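Local atomic coordinates of enterotoxin type A (Staphylococcus aureus, PDB entry 1ESF), a protein that acts as a superantigen, binding MHC class II molecules, in part through zinc, and T-cell receptors, and causes staphylococcal food poisoning. Residues K83-Y88 / V111-N116. Numbering follows the deposited sequence.
Sequences KKVDLY and VTLHDN
V111 lays its CG1 methyl against V85, 3.6 Å from V85 CB. This branch stands anti to the backbone N (chi1 -177°), which turns it to V85, while CG2 faces L87 more loosely. Y80 of helix 74-80 touches both valines. T112 forms the hydrogen-bonded pair with D86: D86 N gives a bond of 2.8 Å to T112 O, and T112 N returns one of 3.2 Å to D86 O. These bonds join neighbouring antiparallel strands, 85-92 and 104-113, of the mixed sheet in the OB-fold domain. One water accepts from T112 OG1 and donates to D86 OD2 and L113 O. L113 reaches back with CD2, 3.7 Å from K83 CB, the two side chains lying alongside. H114 comes just past the strand end, and its N still bonds K84 O at 3.0 Å. Its ring swings to D86, where ND1 donates to the syn side of OD1 at 2.9 Å. OD1 lies near the ring plane, but ring and carboxylate are turned 76° apart. N40 N of strand 35-41 also bonds OD1, so two donors grip this oxygen. At D115, a water links OD2 to K84 N.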
loop_
_atom_site.group_PDB
_atom_site.type_symbol
_atom_site.label_atom_id
_atom_site.label_comp_id
_atom_site.label_asym_id
_atom_site.label_seq_id
_atom_site.Cartn_x
_atom_site.Cartn_y
_atom_site.Cartn_z
ATOM N N LYS A 83 -2.277 21.560 6.850
ATOM C CA LYS A 83 -1.743 20.982 8.069
ATOM C C LYS A 83 -0.340 20.455 7.819
ATOM O O LYS A 83 0.186 20.479 6.693
ATOM C CB LYS A 83 -2.578 19.790 8.562
ATOM C CG LYS A 83 -4.024 20.028 8.864
ATOM C CD LYS A 83 -4.229 21.102 9.902
ATOM C CE LYS A 83 -5.637 21.709 9.699
ATOM N NZ LYS A 83 -5.890 23.098 10.278
ATOM N N LYS A 84 0.297 20.080 8.921
ATOM C CA LYS A 84 1.603 19.464 8.861
ATOM C C LYS A 84 1.265 17.986 8.727
ATOM O O LYS A 84 0.463 17.464 9.506
ATOM C CB LYS A 84 2.407 19.711 10.097
ATOM C CG LYS A 84 3.764 19.885 9.642
ATOM C CD LYS A 84 3.873 21.187 8.899
ATOM C CE LYS A 84 4.589 22.129 9.777
ATOM N NZ LYS A 84 3.946 22.015 11.135
ATOM N N VAL A 85 1.832 17.355 7.701
ATOM C CA VAL A 85 1.557 15.953 7.347
ATOM C C VAL A 85 2.826 15.163 7.073
ATOM O O VAL A 85 3.841 15.776 6.763
ATOM C CB VAL A 85 0.666 15.912 5.993
ATOM C CG1 VAL A 85 -0.663 16.633 6.169
ATOM C CG2 VAL A 85 1.403 16.579 4.805
ATOM N N ASP A 86 2.765 13.824 7.196
ATOM C CA ASP A 86 3.884 12.926 6.856
ATOM C C ASP A 86 3.410 12.177 5.614
ATOM O O ASP A 86 2.233 11.963 5.464
ATOM C CB ASP A 86 4.140 11.862 7.944
ATOM C CG ASP A 86 4.708 12.445 9.236
ATOM O OD1 ASP A 86 5.419 13.426 9.131
ATOM O OD2 ASP A 86 4.467 11.945 10.352
ATOM N N LEU A 87 4.298 11.752 4.746
ATOM C CA LEU A 87 3.879 11.043 3.573
ATOM C C LEU A 87 4.602 9.731 3.362
ATOM O O LEU A 87 5.808 9.671 3.479
ATOM C CB LEU A 87 4.093 11.882 2.341
ATOM C CG LEU A 87 3.256 13.156 2.172
ATOM C CD1 LEU A 87 3.950 14.379 2.775
ATOM C CD2 LEU A 87 3.105 13.361 0.719
ATOM N N TYR A 88 3.854 8.680 3.028
ATOM C CA TYR A 88 4.425 7.383 2.736
ATOM C C TYR A 88 3.526 6.617 1.741
ATOM O O TYR A 88 2.497 6.052 2.130
ATOM C CB TYR A 88 4.592 6.584 4.024
ATOM C CG TYR A 88 5.473 5.356 3.885
ATOM C CD1 TYR A 88 5.218 4.351 2.908
ATOM C CD2 TYR A 88 6.541 5.181 4.738
ATOM C CE1 TYR A 88 6.022 3.231 2.808
ATOM C CE2 TYR A 88 7.340 4.059 4.648
ATOM C CZ TYR A 88 7.082 3.095 3.688
ATOM O OH TYR A 88 7.930 2.016 3.665
ATOM N N VAL A 111 -1.084 9.925 3.320
ATOM C CA VAL A 111 -0.920 11.084 4.145
ATOM C C VAL A 111 -1.461 10.864 5.532
ATOM O O VAL A 111 -2.571 10.416 5.705
ATOM C CB VAL A 111 -1.673 12.264 3.453
ATOM C CG1 VAL A 111 -1.509 13.614 4.231
ATOM C CG2 VAL A 111 -1.144 12.411 2.022
ATOM N N THR A 112 -0.658 11.184 6.532
ATOM C CA THR A 112 -1.076 11.078 7.905
ATOM C C THR A 112 -0.681 12.414 8.533
ATOM O O THR A 112 0.239 13.071 8.070
ATOM C CB THR A 112 -0.338 9.979 8.662
ATOM O OG1 THR A 112 1.041 10.049 8.333
ATOM C CG2 THR A 112 -0.911 8.605 8.354
ATOM N N LEU A 113 -1.403 12.827 9.554
ATOM C CA LEU A 113 -1.108 14.062 10.279
ATOM C C LEU A 113 0.221 13.870 11.049
ATOM O O LEU A 113 0.489 12.792 11.608
ATOM C CB LEU A 113 -2.299 14.414 11.181
ATOM C CG LEU A 113 -3.523 15.033 10.456
ATOM C CD1 LEU A 113 -4.707 15.164 11.408
ATOM C CD2 LEU A 113 -3.187 16.390 9.843
ATOM N N HIS A 114 1.078 14.893 10.998
ATOM C CA HIS A 114 2.395 14.825 11.598
ATOM C C HIS A 114 2.478 15.002 13.102
ATOM O O HIS A 114 3.313 14.355 13.789
ATOM C CB HIS A 114 3.325 15.824 10.945
ATOM C CG HIS A 114 4.625 15.991 11.673
ATOM N ND1 HIS A 114 5.797 15.387 11.264
ATOM C CD2 HIS A 114 4.927 16.646 12.821
ATOM C CE1 HIS A 114 6.759 15.647 12.132
ATOM N NE2 HIS A 114 6.255 16.408 13.084
ATOM N N ASP A 115 1.650 15.902 13.615
ATOM C CA ASP A 115 1.687 16.208 15.037
ATOM C C ASP A 115 1.140 15.101 15.933
ATOM O O ASP A 115 0.086 14.529 15.657
ATOM C CB ASP A 115 1.028 17.576 15.324
ATOM C CG ASP A 115 1.738 18.746 14.594
ATOM O OD1 ASP A 115 3.001 18.762 14.441
ATOM O OD2 ASP A 115 0.997 19.650 14.139
ATOM N N ASN A 116 1.926 14.774 16.957
ATOM C CA ASN A 116 1.595 13.771 17.958
ATOM C C ASN A 116 1.414 12.432 17.363
ATOM O O ASN A 116 0.615 11.642 17.875
ATOM C CB ASN A 116 0.316 14.107 18.710
ATOM C CG ASN A 116 0.490 15.254 19.669
ATOM O OD1 ASN A 116 1.604 15.505 20.197
ATOM N ND2 ASN A 116 -0.603 15.988 19.893
HETATM O O HOH W 1 -0.461 20.828 11.790
HETATM O O HOH W 2 -0.385 17.789 12.099
HETATM O O HOH W 3 1.870 8.786 6.102
HETATM O O HOH W 4 2.058 10.942 10.689
#